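Local coordinates for protein lombricine kinase (Urechis caupo, PDB 3JPZ) that probably catalyses the reversible transfer of a phosphoryl group between ATP and the guanidino compound lombricine, as a member of the phosphagen kinase family, at residues R256-M259 / G265-C268. Residues are numbered along the deposited sequence; the frame is centred on the assembly and turned at random.
Sequences REYM and GYLC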
loop_
_atom_site.group_PDB
_atom_site.type_symbol
_atom_site.label_atom_id
_atom_site.label_comp_id
_atom_site.label_asym_id
_atom_site.label_seq_id
_atom_site.Cartn_x
_atom_site.Cartn_y
_atom_site.Cartn_z
ATOM N N ARG A 256 25.103 -10.384 -16.740
ATOM C CA ARG A 256 24.150 -9.342 -16.385
ATOM C C ARG A 256 24.604 -7.979 -16.900
ATOM O O ARG A 256 25.787 -7.761 -17.160
ATOM C CB ARG A 256 23.956 -9.310 -14.869
ATOM C CG ARG A 256 23.191 -10.509 -14.309
ATOM C CD ARG A 256 21.752 -10.557 -14.812
ATOM N NE ARG A 256 20.951 -11.578 -14.134
ATOM C CZ ARG A 256 19.700 -11.890 -14.465
ATOM N NH1 ARG A 256 19.098 -11.267 -15.471
ATOM N NH2 ARG A 256 19.050 -12.828 -13.788
ATOM N N GLU A 257 23.655 -7.062 -17.045
ATOM C CA GLU A 257 23.949 -5.746 -17.599
ATOM C C GLU A 257 22.890 -4.740 -17.168
ATOM O O GLU A 257 21.730 -5.098 -16.952
ATOM C CB GLU A 257 23.990 -5.832 -19.125
ATOM C CG GLU A 257 22.697 -6.346 -19.749
ATOM C CD GLU A 257 22.879 -6.775 -21.195
ATOM O OE1 GLU A 257 24.040 -6.958 -21.619
ATOM O OE2 GLU A 257 21.866 -6.935 -21.909
ATOM N N TYR A 258 23.289 -3.481 -17.028
ATOM C CA TYR A 258 22.329 -2.427 -16.735
ATOM C C TYR A 258 21.275 -2.376 -17.837
ATOM O O TYR A 258 21.584 -2.577 -19.007
ATOM C CB TYR A 258 23.019 -1.059 -16.640
ATOM C CG TYR A 258 24.071 -0.935 -15.558
ATOM C CD1 TYR A 258 23.941 -1.600 -14.348
ATOM C CD2 TYR A 258 25.177 -0.111 -15.736
ATOM C CE1 TYR A 258 24.897 -1.478 -13.360
ATOM C CE2 TYR A 258 26.135 0.025 -14.751
ATOM C CZ TYR A 258 25.989 -0.658 -13.565
ATOM O OH TYR A 258 26.938 -0.519 -12.585
ATOM N N MET A 259 20.029 -2.099 -17.466
ATOM C CA MET A 259 18.997 -1.820 -18.451
ATOM C C MET A 259 19.300 -0.492 -19.114
ATOM O O MET A 259 19.406 0.536 -18.444
ATOM C CB MET A 259 17.628 -1.714 -17.785
ATOM C CG MET A 259 17.121 -2.997 -17.177
ATOM S SD MET A 259 15.601 -2.656 -16.277
ATOM C CE MET A 259 15.429 -4.166 -15.338
ATOM N N GLY A 265 18.129 5.951 -22.866
ATOM C CA GLY A 265 19.279 5.813 -21.998
ATOM C C GLY A 265 18.987 4.782 -20.932
ATOM O O GLY A 265 18.430 3.722 -21.216
ATOM N N TYR A 266 19.350 5.092 -19.697
ATOM C CA TYR A 266 19.174 4.135 -18.620
ATOM C C TYR A 266 17.722 4.056 -18.200
ATOM O O TYR A 266 17.068 5.071 -17.943
ATOM C CB TYR A 266 20.094 4.456 -17.440
ATOM C CG TYR A 266 21.530 4.173 -17.792
ATOM C CD1 TYR A 266 21.957 2.871 -18.026
ATOM C CD2 TYR A 266 22.447 5.204 -17.944
ATOM C CE1 TYR A 266 23.260 2.601 -18.376
ATOM C CE2 TYR A 266 23.754 4.945 -18.290
ATOM C CZ TYR A 266 24.156 3.637 -18.506
ATOM O OH TYR A 266 25.458 3.365 -18.851
ATOM N N LEU A 267 17.226 2.829 -18.151
ATOM C CA LEU A 267 15.833 2.587 -17.854
ATOM C C LEU A 267 15.636 2.431 -16.361
ATOM O O LEU A 267 16.411 1.768 -15.679
ATOM C CB LEU A 267 15.352 1.343 -18.596
ATOM C CG LEU A 267 15.282 1.487 -20.117
ATOM C CD1 LEU A 267 15.323 0.120 -20.784
ATOM C CD2 LEU A 267 14.036 2.257 -20.540
ATOM N N CYS A 268 14.584 3.067 -15.863
ATOM C CA CYS A 268 14.194 2.966 -14.470
ATOM C C CYS A 268 12.676 2.853 -14.450
ATOM O O CYS A 268 12.037 3.031 -15.475
ATOM C CB CYS A 268 14.649 4.211 -13.724
ATOM S SG CYS A 268 14.092 5.713 -14.540
HETATM O O HOH W 1 19.200 1.179 -15.962
#
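Met259 and Leu267 meet through both backbone and side chain. The amide of Leu267 donates a nearly straight hydrogen bond to Met259 O (N to O 3.2 Å, N-H...O angle 169°), reaching the oxygen from well above the carbonyl plane. The same oxygen takes a second, shorter bond from a water 2.6 Å away, and this water donates to Leu267 O at 2.9 Å, closing a small ring between the two segments. Beside this polar link the side chains touch at their roots, Met259 CB lying 3.9 Å from Leu267 CB. With CG beside its backbone N (chi1 -66°), the extended Met259 chain runs past Leu267, and its terminal CE points away; both side chains also pack on Tyr129. Tyr266 adds an aromatic contact to this carbonyl oxygen: CD1 comes within 3.5 Å of Met259 O, near the ring plane, while CE1 rests obliquely against Tyr258 CB at 4.1 Å. Arg122 makes a cation-pi contact with the Tyr266 ring, whereas Tyr258 turns to helix 233-252, where its hydroxyl bonds to Leu244 O. The contact continues the antiparallel beta-hairpin of strands 260-261 and 265-266 by one pair, part direct and part water-bridged, within the phosphagen kinase catalytic domain.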